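Local coordinates for iron-containing alcohol dehydrogenase (Ralstonia eutropha, PDB 3JZD), which probably catalyses the NAD(P)H-dependent reduction of maleylacetate to 3-oxoadipate, as a homodimeric member of the iron-containing alcohol dehydrogenase family, at residues G64-A69 with R79-R84; T129-L134 with T142-R147; R323-A328 with P343-L348. One frame throughout, in Å; residues are numbered along the deposited sequence.

Contact 1: residues G64-A69 with R79-R84; sequences GVYAGA and RDATAR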
ATOM      1  N   GLY A  64      -3.215  30.783 -13.979  1.00 22.80           N
ATOM      2  CA  GLY A  64      -1.946  31.512 -13.934  1.00 23.31           C
ATOM      3  C   GLY A  64      -0.901  30.813 -13.081  1.00 22.81           C
ATOM      4  O   GLY A  64      -1.136  29.729 -12.554  1.00 23.61           O
ATOM      5  N   VAL A  65       0.254  31.455 -12.941  1.00 21.87           N
ATOM      6  CA  VAL A  65       1.370  30.918 -12.193  1.00 21.88           C
ATOM      7  C   VAL A  65       1.734  31.855 -11.064  1.00 22.25           C
ATOM      8  O   VAL A  65       1.894  33.042 -11.270  1.00 23.75           O
ATOM      9  CB  VAL A  65       2.622  30.731 -13.074  1.00 21.24           C
ATOM     10  CG1 VAL A  65       3.834  30.319 -12.228  1.00 16.35           C
ATOM     11  CG2 VAL A  65       2.357  29.730 -14.165  1.00 19.21           C
ATOM     12  N   TYR A  66       1.807  31.315  -9.865  1.00 22.75           N
ATOM     13  CA  TYR A  66       2.227  32.048  -8.710  1.00 22.26           C
ATOM     14  C   TYR A  66       3.577  31.454  -8.390  1.00 22.53           C
ATOM     15  O   TYR A  66       3.665  30.326  -7.884  1.00 19.58           O
ATOM     16  CB  TYR A  66       1.294  31.841  -7.537  1.00 22.57           C
ATOM     17  CG  TYR A  66       1.792  32.577  -6.316  1.00 21.67           C
ATOM     18  CD1 TYR A  66       2.616  31.962  -5.398  1.00 24.17           C
ATOM     19  CD2 TYR A  66       1.473  33.912  -6.120  1.00 25.53           C
ATOM     20  CE1 TYR A  66       3.083  32.645  -4.295  1.00 29.16           C
ATOM     21  CE2 TYR A  66       1.914  34.595  -5.016  1.00 24.28           C
ATOM     22  CZ  TYR A  66       2.706  33.967  -4.116  1.00 22.65           C
ATOM     23  OH  TYR A  66       3.142  34.646  -3.034  1.00 29.60           O
ATOM     24  N   ALA A  67       4.614  32.231  -8.667  1.00 23.57           N
ATOM     25  CA  ALA A  67       6.001  31.793  -8.539  1.00 25.23           C
ATOM     26  C   ALA A  67       6.707  32.298  -7.304  1.00 26.29           C
ATOM     27  O   ALA A  67       7.884  32.618  -7.367  1.00 29.62           O
ATOM     28  CB  ALA A  67       6.775  32.222  -9.761  1.00 24.19           C
ATOM     29  N   GLY A  68       6.042  32.303  -6.167  1.00 26.97           N
ATOM     30  CA  GLY A  68       6.689  32.729  -4.943  1.00 27.65           C
ATOM     31  C   GLY A  68       6.811  31.679  -3.858  1.00 29.85           C
ATOM     32  O   GLY A  68       6.873  32.024  -2.686  1.00 32.50           O
ATOM     33  N   ALA A  69       6.858  30.398  -4.187  1.00 29.58           N
ATOM     34  CA  ALA A  69       7.059  29.407  -3.128  1.00 29.39           C
ATOM     35  C   ALA A  69       8.410  29.726  -2.499  1.00 30.63           C
ATOM     36  O   ALA A  69       9.319  30.174  -3.207  1.00 29.59           O
ATOM     37  CB  ALA A  69       7.067  28.025  -3.644  1.00 26.49           C
ATOM     38  N   ARG A  79      -0.138  33.400   2.975  1.00 32.81           N
ATOM     39  CA  ARG A  79      -1.172  34.462   2.847  1.00 34.42           C
ATOM     40  C   ARG A  79      -1.207  35.064   1.457  1.00 32.86           C
ATOM     41  O   ARG A  79      -2.271  35.256   0.851  1.00 32.77           O
ATOM     42  CB  ARG A  79      -0.899  35.618   3.818  1.00 35.36           C
ATOM     43  CG  ARG A  79      -0.816  35.215   5.271  1.00 46.85           C
ATOM     44  CD  ARG A  79      -2.135  35.197   6.033  1.00 55.71           C
ATOM     45  NE  ARG A  79      -1.927  34.542   7.331  1.00 61.45           N
ATOM     46  CZ  ARG A  79      -1.261  35.071   8.363  1.00 64.65           C
ATOM     47  NH1 ARG A  79      -0.704  36.282   8.285  1.00 65.09           N
ATOM     48  NH2 ARG A  79      -1.136  34.372   9.491  1.00 67.41           N
ATOM     49  N   ASP A  80      -0.033  35.399   0.954  1.00 31.52           N
ATOM     50  CA  ASP A  80       0.044  35.991  -0.359  1.00 30.09           C
ATOM     51  C   ASP A  80      -0.448  35.023  -1.440  1.00 28.81           C
ATOM     52  O   ASP A  80      -1.147  35.426  -2.355  1.00 27.60           O
ATOM     53  CB  ASP A  80       1.463  36.411  -0.665  1.00 30.36           C
ATOM     54  CG  ASP A  80       1.557  37.207  -1.940  1.00 33.53           C
ATOM     55  OD1 ASP A  80       0.708  38.089  -2.133  1.00 43.06           O
ATOM     56  OD2 ASP A  80       2.476  36.969  -2.747  1.00 42.04           O
ATOM     57  N   ALA A  81      -0.057  33.758  -1.342  1.00 28.73           N
ATOM     58  CA  ALA A  81      -0.468  32.766  -2.329  1.00 28.79           C
ATOM     59  C   ALA A  81      -1.981  32.566  -2.288  1.00 28.65           C
ATOM     60  O   ALA A  81      -2.640  32.567  -3.315  1.00 28.78           O
ATOM     61  CB  ALA A  81       0.245  31.474  -2.096  1.00 28.23           C
ATOM     62  N   THR A  82      -2.522  32.417  -1.085  1.00 28.50           N
ATOM     63  CA  THR A  82      -3.950  32.224  -0.887  1.00 28.44           C
ATOM     64  C   THR A  82      -4.742  33.402  -1.407  1.00 29.70           C
ATOM     65  O   THR A  82      -5.782  33.219  -2.028  1.00 30.92           O
ATOM     66  CB  THR A  82      -4.260  31.993   0.586  1.00 28.49           C
ATOM     67  OG1 THR A  82      -3.516  30.859   1.017  1.00 23.58           O
ATOM     68  CG2 THR A  82      -5.731  31.727   0.800  1.00 25.76           C
ATOM     69  N   ALA A  83      -4.234  34.609  -1.175  1.00 30.21           N
ATOM     70  CA  ALA A  83      -4.858  35.806  -1.707  1.00 30.77           C
ATOM     71  C   ALA A  83      -4.883  35.750  -3.218  1.00 30.20           C
ATOM     72  O   ALA A  83      -5.895  36.068  -3.834  1.00 31.10           O
ATOM     73  CB  ALA A  83      -4.115  37.047  -1.244  1.00 31.38           C
ATOM     74  N   ARG A  84      -3.782  35.350  -3.840  1.00 29.28           N
ATOM     75  CA  ARG A  84      -3.771  35.274  -5.300  1.00 29.67           C
ATOM     76  C   ARG A  84      -4.753  34.223  -5.832  1.00 28.14           C
ATOM     77  O   ARG A  84      -5.371  34.416  -6.875  1.00 26.30           O
ATOM     78  CB  ARG A  84      -2.397  34.904  -5.802  1.00 30.48           C
ATOM     79  CG  ARG A  84      -2.365  34.842  -7.305  1.00 37.44           C
ATOM     80  CD  ARG A  84      -2.222  36.230  -7.918  1.00 42.01           C
ATOM     81  NE  ARG A  84      -0.813  36.596  -7.858  1.00 47.86           N
ATOM     82  CZ  ARG A  84       0.118  36.085  -8.669  1.00 51.71           C
ATOM     83  NH1 ARG A  84      -0.205  35.188  -9.619  1.00 50.82           N
ATOM     84  NH2 ARG A  84       1.381  36.459  -8.523  1.00 52.21           N
TER
HETATM   85  O   HOH W   1       4.259  35.116  -9.125  1.00 30.87           O

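Contact 2: residues T129-L134 with T142-R147; sequences TPVYGL and TGRDPR. With NAD (nicotinamide-adenine-dinucleotide), chain E.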
ATOM      1  N   THR A 129       1.923  13.020   2.443  1.00 18.20           N
ATOM      2  CA  THR A 129       1.709  13.110   3.891  1.00 18.39           C
ATOM      3  C   THR A 129       0.664  14.154   4.165  1.00 19.30           C
ATOM      4  O   THR A 129       0.551  15.122   3.412  1.00 20.02           O
ATOM      5  CB  THR A 129       2.999  13.538   4.681  1.00 18.33           C
ATOM      6  OG1 THR A 129       3.098  14.969   4.683  1.00 19.24           O
ATOM      7  CG2 THR A 129       4.295  12.875   4.062  1.00 17.23           C
ATOM      8  N   PRO A 130      -0.117  13.978   5.247  1.00 20.73           N
ATOM      9  CA  PRO A 130      -1.103  14.965   5.687  1.00 20.90           C
ATOM     10  C   PRO A 130      -0.509  16.058   6.600  1.00 22.67           C
ATOM     11  O   PRO A 130      -1.277  16.805   7.273  1.00 23.47           O
ATOM     12  CB  PRO A 130      -2.088  14.120   6.508  1.00 21.87           C
ATOM     13  CG  PRO A 130      -1.256  13.006   7.072  1.00 19.54           C
ATOM     14  CD  PRO A 130      -0.096  12.783   6.113  1.00 18.74           C
ATOM     15  N   VAL A 131       0.817  16.151   6.638  1.00 22.07           N
ATOM     16  CA  VAL A 131       1.519  17.119   7.491  1.00 21.43           C
ATOM     17  C   VAL A 131       1.880  18.380   6.745  1.00 21.81           C
ATOM     18  O   VAL A 131       2.430  18.337   5.627  1.00 22.18           O
ATOM     19  CB  VAL A 131       2.780  16.503   8.135  1.00 22.94           C
ATOM     20  CG1 VAL A 131       3.572  17.573   8.888  1.00 21.09           C
ATOM     21  CG2 VAL A 131       2.364  15.378   9.128  1.00 20.26           C
ATOM     22  N   TYR A 132       1.501  19.515   7.325  1.00 21.86           N
ATOM     23  CA  TYR A 132       1.829  20.812   6.750  1.00 23.78           C
ATOM     24  C   TYR A 132       2.757  21.547   7.705  1.00 25.10           C
ATOM     25  O   TYR A 132       2.863  21.205   8.891  1.00 24.26           O
ATOM     26  CB  TYR A 132       0.579  21.662   6.505  1.00 25.12           C
ATOM     27  CG  TYR A 132      -0.208  21.944   7.756  1.00 28.56           C
ATOM     28  CD1 TYR A 132       0.072  23.065   8.549  1.00 34.37           C
ATOM     29  CD2 TYR A 132      -1.210  21.090   8.165  1.00 29.95           C
ATOM     30  CE1 TYR A 132      -0.631  23.300   9.705  1.00 35.19           C
ATOM     31  CE2 TYR A 132      -1.926  21.327   9.315  1.00 33.88           C
ATOM     32  CZ  TYR A 132      -1.629  22.425  10.077  1.00 36.23           C
ATOM     33  OH  TYR A 132      -2.351  22.643  11.214  1.00 39.79           O
ATOM     34  N   GLY A 133       3.407  22.577   7.179  1.00 25.94           N
ATOM     35  CA  GLY A 133       4.330  23.403   7.944  1.00 27.23           C
ATOM     36  C   GLY A 133       4.180  24.867   7.583  1.00 26.65           C
ATOM     37  O   GLY A 133       3.960  25.204   6.431  1.00 24.73           O
ATOM     38  N   LEU A 134       4.303  25.729   8.584  1.00 27.54           N
ATOM     39  CA  LEU A 134       4.209  27.175   8.403  1.00 28.29           C
ATOM     40  C   LEU A 134       5.290  27.806   9.270  1.00 29.07           C
ATOM     41  O   LEU A 134       5.496  27.390  10.406  1.00 28.74           O
ATOM     42  CB  LEU A 134       2.825  27.678   8.833  1.00 27.01           C
ATOM     43  CG  LEU A 134       1.644  27.247   7.974  1.00 29.04           C
ATOM     44  CD1 LEU A 134       0.320  27.798   8.568  1.00 26.38           C
ATOM     45  CD2 LEU A 134       1.848  27.742   6.538  1.00 26.07           C
ATOM     46  N   THR A 142       4.200  22.882  12.654  1.00 33.04           N
ATOM     47  CA  THR A 142       3.659  21.883  11.762  1.00 34.70           C
ATOM     48  C   THR A 142       2.411  21.305  12.387  1.00 32.66           C
ATOM     49  O   THR A 142       2.227  21.374  13.587  1.00 30.26           O
ATOM     50  CB  THR A 142       4.616  20.735  11.512  1.00 35.98           C
ATOM     51  OG1 THR A 142       4.738  19.993  12.722  1.00 38.48           O
ATOM     52  CG2 THR A 142       6.000  21.246  11.033  1.00 35.63           C
ATOM     53  N   GLY A 143       1.545  20.776  11.541  1.00 31.45           N
ATOM     54  CA  GLY A 143       0.304  20.143  11.982  1.00 30.66           C
ATOM     55  C   GLY A 143      -0.115  19.090  10.964  1.00 29.53           C
ATOM     56  O   GLY A 143       0.529  18.925   9.921  1.00 28.72           O
ATOM     57  N   ARG A 144      -1.200  18.400  11.263  1.00 28.72           N
ATOM     58  CA  ARG A 144      -1.697  17.327  10.439  1.00 30.16           C
ATOM     59  C   ARG A 144      -3.137  17.638  10.133  1.00 30.75           C
ATOM     60  O   ARG A 144      -3.878  18.050  11.016  1.00 31.44           O
ATOM     61  CB  ARG A 144      -1.604  16.028  11.216  1.00 30.88           C
ATOM     62  CG  ARG A 144      -1.579  14.779  10.362  1.00 39.90           C
ATOM     63  CD  ARG A 144      -1.399  13.496  11.224  1.00 44.43           C
ATOM     64  NE  ARG A 144      -0.722  12.433  10.468  1.00 52.65           N
ATOM     65  CZ  ARG A 144       0.600  12.196  10.491  1.00 53.73           C
ATOM     66  NH1 ARG A 144       1.420  12.911  11.262  1.00 56.57           N
ATOM     67  NH2 ARG A 144       1.110  11.219   9.753  1.00 54.54           N
ATOM     68  N   ASP A 145      -3.534  17.467   8.881  1.00 30.65           N
ATOM     69  CA  ASP A 145      -4.896  17.707   8.470  1.00 31.01           C
ATOM     70  C   ASP A 145      -5.075  17.004   7.108  1.00 31.46           C
ATOM     71  O   ASP A 145      -4.366  17.313   6.152  1.00 29.53           O
ATOM     72  CB  ASP A 145      -5.174  19.225   8.393  1.00 31.11           C
ATOM     73  CG  ASP A 145      -6.642  19.553   8.144  1.00 37.09           C
ATOM     74  OD1 ASP A 145      -7.303  18.797   7.409  1.00 40.65           O
ATOM     75  OD2 ASP A 145      -7.133  20.582   8.653  1.00 41.84           O
ATOM     76  N   PRO A 146      -6.017  16.047   7.027  1.00 33.08           N
ATOM     77  CA  PRO A 146      -6.326  15.280   5.797  1.00 32.37           C
ATOM     78  C   PRO A 146      -6.552  16.185   4.605  1.00 30.00           C
ATOM     79  O   PRO A 146      -6.222  15.846   3.487  1.00 29.99           O
ATOM     80  CB  PRO A 146      -7.639  14.568   6.141  1.00 33.37           C
ATOM     81  CG  PRO A 146      -7.659  14.493   7.613  1.00 35.37           C
ATOM     82  CD  PRO A 146      -6.946  15.719   8.124  1.00 34.24           C
ATOM     83  N   ARG A 147      -7.100  17.339   4.899  1.00 28.82           N
ATOM     84  CA  ARG A 147      -7.364  18.412   3.958  1.00 29.50           C
ATOM     85  C   ARG A 147      -6.157  18.837   3.123  1.00 26.82           C
ATOM     86  O   ARG A 147      -6.323  19.263   1.983  1.00 27.47           O
ATOM     87  CB  ARG A 147      -7.785  19.575   4.843  1.00 32.83           C
ATOM     88  CG  ARG A 147      -8.704  20.625   4.318  1.00 40.13           C
ATOM     89  CD  ARG A 147      -9.200  21.420   5.540  1.00 42.14           C
ATOM     90  NE  ARG A 147     -10.384  22.184   5.229  1.00 47.27           N
ATOM     91  CZ  ARG A 147     -10.382  23.393   4.682  1.00 55.63           C
ATOM     92  NH1 ARG A 147      -9.232  23.980   4.366  1.00 60.10           N
ATOM     93  NH2 ARG A 147     -11.535  24.019   4.437  1.00 56.99           N
TER
HETATM   94  PA  NAD E 400      12.914  22.581  -1.864  1.00 26.34           P
HETATM   95  O1A NAD E 400      11.472  22.388  -2.229  1.00 30.14           O
HETATM   96  O2A NAD E 400      12.995  23.553  -0.768  1.00 24.21           O
HETATM   97  O5B NAD E 400      13.802  22.845  -3.179  1.00 28.39           O
HETATM   98  C5B NAD E 400      15.113  23.396  -3.072  1.00 27.83           C
HETATM   99  C4B NAD E 400      15.467  24.089  -4.376  1.00 26.90           C
HETATM  100  O4B NAD E 400      15.598  23.169  -5.441  1.00 23.94           O
HETATM  101  C3B NAD E 400      14.363  25.050  -4.803  1.00 29.25           C
HETATM  102  O3B NAD E 400      14.900  26.244  -5.296  1.00 32.77           O
HETATM  103  C2B NAD E 400      13.680  24.356  -5.957  1.00 30.45           C
HETATM  104  O2B NAD E 400      13.086  25.267  -6.853  1.00 28.51           O
HETATM  105  C1B NAD E 400      14.847  23.582  -6.561  1.00 20.89           C
HETATM  106  N9A NAD E 400      14.410  22.392  -7.291  1.00 22.98           N
HETATM  107  C8A NAD E 400      13.546  21.452  -6.791  1.00 20.74           C
HETATM  108  N7A NAD E 400      13.401  20.492  -7.718  1.00 25.99           N
HETATM  109  C5A NAD E 400      14.132  20.789  -8.801  1.00 25.46           C
HETATM  110  C6A NAD E 400      14.297  20.160 -10.044  1.00 26.30           C
HETATM  111  N6A NAD E 400      13.974  18.900 -10.256  1.00 28.46           N
HETATM  112  N1A NAD E 400      15.096  20.767 -10.982  1.00 30.71           N
HETATM  113  C2A NAD E 400      15.720  21.962 -10.710  1.00 23.08           C
HETATM  114  N3A NAD E 400      15.568  22.577  -9.480  1.00 24.83           N
HETATM  115  C4A NAD E 400      14.762  22.008  -8.541  1.00 24.79           C
HETATM  116  O3  NAD E 400      13.671  21.255  -1.345  1.00 22.37           O
HETATM  117  PN  NAD E 400      12.997  19.929  -0.728  1.00 23.12           P
HETATM  118  O1N NAD E 400      14.167  19.270   0.002  1.00 21.44           O
HETATM  119  O2N NAD E 400      12.212  19.232  -1.766  1.00 17.77           O
HETATM  120  O5D NAD E 400      11.925  20.400   0.309  1.00 19.32           O
HETATM  121  C5D NAD E 400      12.277  20.620   1.643  1.00 26.00           C
HETATM  122  C4D NAD E 400      11.133  21.384   2.278  1.00 26.98           C
HETATM  123  O4D NAD E 400      10.013  20.534   2.269  1.00 22.08           O
HETATM  124  C3D NAD E 400      11.402  21.716   3.733  1.00 24.16           C
HETATM  125  O3D NAD E 400      10.636  22.832   4.071  1.00 21.52           O
HETATM  126  C2D NAD E 400      10.895  20.499   4.442  1.00 26.09           C
HETATM  127  O2D NAD E 400      10.643  20.743   5.803  1.00 23.73           O
HETATM  128  C1D NAD E 400       9.648  20.220   3.601  1.00 23.48           C
HETATM  129  N1N NAD E 400       9.194  18.827   3.749  1.00 25.98           N
HETATM  130  C2N NAD E 400       7.964  18.612   4.316  1.00 24.77           C
HETATM  131  C3N NAD E 400       7.484  17.319   4.475  1.00 26.50           C
HETATM  132  C7N NAD E 400       6.091  17.082   5.013  1.00 22.73           C
HETATM  133  O7N NAD E 400       5.599  15.780   5.114  1.00 25.10           O
HETATM  134  N7N NAD E 400       5.291  18.073   5.357  1.00 23.83           N
HETATM  135  C4N NAD E 400       8.273  16.241   4.044  1.00 25.66           C
HETATM  136  C5N NAD E 400       9.516  16.471   3.462  1.00 30.00           C
HETATM  137  C6N NAD E 400       9.960  17.785   3.296  1.00 25.05           C
HETATM  138  O   HOH W   2      -3.977  20.796  12.183  1.00 35.94           O

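Contact 3: residues R323-A328 with P343-L348; sequences RAADIA and PIRALL. With CA (calcium ion), chain F.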
ATOM      1  N   ARG A 323      24.169  24.592  22.319  1.00 12.86           N
ATOM      2  CA  ARG A 323      22.786  25.044  22.297  1.00 13.68           C
ATOM      3  C   ARG A 323      21.900  24.033  21.563  1.00 14.24           C
ATOM      4  O   ARG A 323      20.788  23.741  21.986  1.00 16.17           O
ATOM      5  CB  ARG A 323      22.654  26.403  21.629  1.00 13.60           C
ATOM      6  CG  ARG A 323      21.208  26.914  21.534  1.00 14.95           C
ATOM      7  CD  ARG A 323      21.079  28.235  20.767  1.00 16.18           C
ATOM      8  NE  ARG A 323      21.843  29.301  21.396  1.00 13.67           N
ATOM      9  CZ  ARG A 323      21.394  30.146  22.331  1.00 19.12           C
ATOM     10  NH1 ARG A 323      20.141  30.117  22.752  1.00 19.96           N
ATOM     11  NH2 ARG A 323      22.217  31.044  22.850  1.00 19.21           N
ATOM     12  N   ALA A 324      22.407  23.500  20.474  1.00 12.64           N
ATOM     13  CA  ALA A 324      21.686  22.496  19.718  1.00 12.53           C
ATOM     14  C   ALA A 324      21.358  21.280  20.590  1.00 11.93           C
ATOM     15  O   ALA A 324      20.277  20.698  20.453  1.00 11.62           O
ATOM     16  CB  ALA A 324      22.506  22.073  18.469  1.00 11.18           C
ATOM     17  N   ALA A 325      22.295  20.855  21.437  1.00 12.43           N
ATOM     18  CA  ALA A 325      22.026  19.716  22.301  1.00 13.78           C
ATOM     19  C   ALA A 325      20.913  20.095  23.329  1.00 14.13           C
ATOM     20  O   ALA A 325      20.032  19.279  23.627  1.00 16.38           O
ATOM     21  CB  ALA A 325      23.266  19.232  23.004  1.00 11.40           C
ATOM     22  N   ASP A 326      20.933  21.309  23.849  1.00 14.43           N
ATOM     23  CA  ASP A 326      19.860  21.735  24.782  1.00 13.58           C
ATOM     24  C   ASP A 326      18.492  21.699  24.118  1.00 15.56           C
ATOM     25  O   ASP A 326      17.561  21.142  24.693  1.00 16.78           O
ATOM     26  CB  ASP A 326      20.095  23.109  25.355  1.00 13.46           C
ATOM     27  CG  ASP A 326      21.325  23.174  26.267  1.00 14.38           C
ATOM     28  OD1 ASP A 326      21.587  22.239  27.064  1.00 17.03           O
ATOM     29  OD2 ASP A 326      22.042  24.182  26.185  1.00 15.82           O
ATOM     30  N   ILE A 327      18.381  22.272  22.924  1.00 14.69           N
ATOM     31  CA  ILE A 327      17.131  22.313  22.176  1.00 13.98           C
ATOM     32  C   ILE A 327      16.686  20.874  21.862  1.00 15.60           C
ATOM     33  O   ILE A 327      15.502  20.585  21.964  1.00 15.66           O
ATOM     34  CB  ILE A 327      17.260  23.077  20.851  1.00 14.77           C
ATOM     35  CG1 ILE A 327      17.669  24.543  21.066  1.00 12.86           C
ATOM     36  CG2 ILE A 327      15.951  23.056  20.070  1.00  9.71           C
ATOM     37  CD1 ILE A 327      18.199  25.267  19.766  1.00 13.24           C
ATOM     38  N   ALA A 328      17.616  19.974  21.534  1.00 14.67           N
ATOM     39  CA  ALA A 328      17.275  18.559  21.242  1.00 14.42           C
ATOM     40  C   ALA A 328      16.624  17.892  22.431  1.00 15.64           C
ATOM     41  O   ALA A 328      15.887  16.947  22.262  1.00 16.28           O
ATOM     42  CB  ALA A 328      18.550  17.690  20.813  1.00 11.60           C
ATOM     43  N   PRO A 343      25.135  11.792  25.312  1.00 19.27           N
ATOM     44  CA  PRO A 343      25.209  11.108  24.036  1.00 18.79           C
ATOM     45  C   PRO A 343      24.605  11.934  22.869  1.00 15.85           C
ATOM     46  O   PRO A 343      25.044  11.785  21.761  1.00 14.77           O
ATOM     47  CB  PRO A 343      24.452   9.804  24.282  1.00 19.91           C
ATOM     48  CG  PRO A 343      23.495  10.110  25.441  1.00 18.47           C
ATOM     49  CD  PRO A 343      24.301  11.075  26.292  1.00 20.07           C
ATOM     50  N   ILE A 344      23.631  12.801  23.119  1.00 15.50           N
ATOM     51  CA  ILE A 344      23.125  13.685  22.038  1.00 14.82           C
ATOM     52  C   ILE A 344      24.191  14.700  21.643  1.00 14.15           C
ATOM     53  O   ILE A 344      24.399  14.960  20.449  1.00 12.54           O
ATOM     54  CB  ILE A 344      21.803  14.421  22.392  1.00 15.81           C
ATOM     55  CG1 ILE A 344      20.630  13.442  22.281  1.00 18.95           C
ATOM     56  CG2 ILE A 344      21.571  15.663  21.467  1.00 11.75           C
ATOM     57  CD1 ILE A 344      20.312  12.945  20.877  1.00 17.37           C
ATOM     58  N   ARG A 345      24.887  15.238  22.642  1.00 14.69           N
ATOM     59  CA  ARG A 345      25.949  16.190  22.373  1.00 15.82           C
ATOM     60  C   ARG A 345      27.097  15.527  21.584  1.00 16.15           C
ATOM     61  O   ARG A 345      27.706  16.161  20.736  1.00 17.27           O
ATOM     62  CB  ARG A 345      26.481  16.796  23.670  1.00 15.36           C
ATOM     63  CG  ARG A 345      27.621  17.780  23.400  1.00 14.80           C
ATOM     64  CD  ARG A 345      27.102  18.974  22.622  1.00 15.68           C
ATOM     65  NE  ARG A 345      28.134  19.971  22.421  1.00 17.49           N
ATOM     66  CZ  ARG A 345      29.071  19.888  21.481  1.00 19.17           C
ATOM     67  NH1 ARG A 345      29.139  18.820  20.675  1.00 18.30           N
ATOM     68  NH2 ARG A 345      29.966  20.853  21.362  1.00 20.23           N
ATOM     69  N   ALA A 346      27.389  14.260  21.870  1.00 15.32           N
ATOM     70  CA  ALA A 346      28.437  13.505  21.149  1.00 15.54           C
ATOM     71  C   ALA A 346      27.975  13.168  19.700  1.00 15.13           C
ATOM     72  O   ALA A 346      28.789  13.156  18.768  1.00 15.32           O
ATOM     73  CB  ALA A 346      28.795  12.188  21.926  1.00 13.16           C
ATOM     74  N   LEU A 347      26.669  12.905  19.530  1.00 13.50           N
ATOM     75  CA  LEU A 347      26.101  12.660  18.200  1.00 12.78           C
ATOM     76  C   LEU A 347      26.344  13.908  17.389  1.00 12.52           C
ATOM     77  O   LEU A 347      26.842  13.846  16.290  1.00 12.49           O
ATOM     78  CB  LEU A 347      24.585  12.403  18.278  1.00 12.61           C
ATOM     79  CG  LEU A 347      23.737  12.211  17.001  1.00 14.48           C
ATOM     80  CD1 LEU A 347      22.336  11.652  17.355  1.00 15.66           C
ATOM     81  CD2 LEU A 347      23.633  13.555  16.137  1.00 12.67           C
ATOM     82  N   LEU A 348      25.995  15.047  17.957  1.00 12.37           N
ATOM     83  CA  LEU A 348      26.147  16.330  17.278  1.00 13.63           C
ATOM     84  C   LEU A 348      27.592  16.671  16.909  1.00 14.80           C
ATOM     85  O   LEU A 348      27.845  17.260  15.851  1.00 13.31           O
ATOM     86  CB  LEU A 348      25.561  17.427  18.167  1.00 14.12           C
ATOM     87  CG  LEU A 348      24.039  17.500  18.200  1.00 13.73           C
ATOM     88  CD1 LEU A 348      23.561  18.389  19.311  1.00 14.20           C
ATOM     89  CD2 LEU A 348      23.542  18.001  16.864  1.00  9.32           C
TER
HETATM   90 CA    CA F 358      23.489  23.482  28.003  1.00 27.48          CA
HETATM   91  O   HOH W   3      24.778  22.495  26.284  1.00 23.12           O
HETATM   92  O   HOH W   4      24.500  25.209  26.707  1.00 29.12           O

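Contact 1: residues G64-A69 with R79-R84
Y66, closing strand 62-66, lies across from A81 of helix 75-88 with 7.0 Å between their CA atoms, the short strand and helix segments running nearly antiparallel (169°) with axes 10.0 Å apart. The Y66 ring carries most of the contact. CG stands anti to the backbone N (chi1 178°), and one ring face is turned to the helix, where A81 CA sits over it in a CH-pi contact, 4.0 Å from the centroid, while A81 CB packs against CE1 at 3.8 Å. Strand 62-66 borders the parallel sheet of the Rossmann-like N-terminal half, and helix 75-88 is the connecting helix of the beta-alpha-beta crossover from this strand to strand 92-97; L104 of helix 99-112 touches both Y66 and A81. At the ring's edge, near its plane, the Y66 OH donates to D80 OD2, modelled at 2.4 Å, so short that its exact length is doubtful. R84 approaches from one turn further along, its chain bent at chi2 and chi3. A face of its guanidinium meets Y66 CD2, the two planes 65° apart, and NH1 makes a weak 3.4 Å hydrogen bond to V65 O. Through NH2 it also holds a water at 3.2 Å, which accepts a second bond from A67 N at 2.9 Å.

Contact 2: residues T129-L134 with T142-R147
Y132 and G143 face each other as an antiparallel hydrogen-bonded pair, and the tyrosine ring folds back over its partner. Its CG lies between the backbone N and the carbonyl carbon (chi1 60°), and one ring face covers the glycine backbone: G143 N is over the ring centre, and G143 CA makes a CH-pi contact 3.9 Å from the centroid. G143 has no side chain, and the ring lies directly against its backbone. At the ring's edge the hydroxyl shares a water with R144 O, lying 2.6 Å from Y132 OH. On the sheet face that carries V131 and R144, the arginine runs extended from CG to NE beside P130, both pointing the same way, with R144 NE 3.5 Å from P130 CG. V131 CG2 rests on a face of the guanidinium, 3.4 Å from R144 NH1. Backbone bonds from Y132 N to G143 O (2.8 Å) and from G143 N to Y132 O join the strands, and a further one, D145 N to P130 O, lies just beyond them. The cofactor is bound by V131 O, which accepts from N7N of NAD (2.9 Å), and by T129 OG1, which donates to the carboxamide O7N (2.7 Å). The whole is a two-stranded antiparallel beta hairpin whose first strand, with T129 just before it, holds the nicotinamide carboxamide in the dinucleotide pocket.

Contact 3: residues R323-A328 with P343-L348
L348 and I344 of helix 341-353 press onto the alanine-lined side of helix 321-328, a helix-helix packing in the largely helical C-terminal part of the iron-containing alcohol dehydrogenase fold. The short segments run at 131° to each other with axes 9.1 Å apart, and A325 and R345 bring their CA atoms to 5.3 Å. The alanines A324, A325 and A328 form a low surface, and the larger residues supply the bumps. The CD1 branch of L348 enters the hollow between A324 and A325, within 3.9 Å of A324 CB and so deep that it lies 3.5 Å from A325 N, against the backbone itself. One turn earlier, I344 CG2, anti to the backbone N, fits between A325 and A328 and lies 3.7 Å from A328 CB. A325 CB in turn touches L348 CD1, I344 CG2 and the methylene R345 CD, the last at 3.9 Å. The arginine thus lends only its aliphatic part to the interface; its charged end turns to D322, which forms a salt bridge with NE, and to Q349. F253 of helix 241-253 and Y271 of helix 257-272 pack on A324 and I344 respectively. D326 points away from helix 341-353, and its carboxylate chelates a calcium ion through OD1 at 2.5 Å and OD2 at 2.4 Å, with two waters on the same ion.

Overall arrangement
From the N terminus the three contacts follow one another in series, none nesting in or crossing another. Contact 1 closes a short loop between edge strand 62-66 and the helix that follows it, on the margin of the parallel sheet. The chain then passes through helix 99-112, which touches residues of both contact 1 and contact 2, before contact 2 closes the tight hairpin of strands 131-136 and 139-144; the two centres are about 19 Å apart. Contact 3 closes a loop of 14 residues between its segments and ties together the last two helices, 321-328 and 341-353, in the C-terminal part, about 27 Å from contact 2 and 38 Å from contact 1, centre to centre.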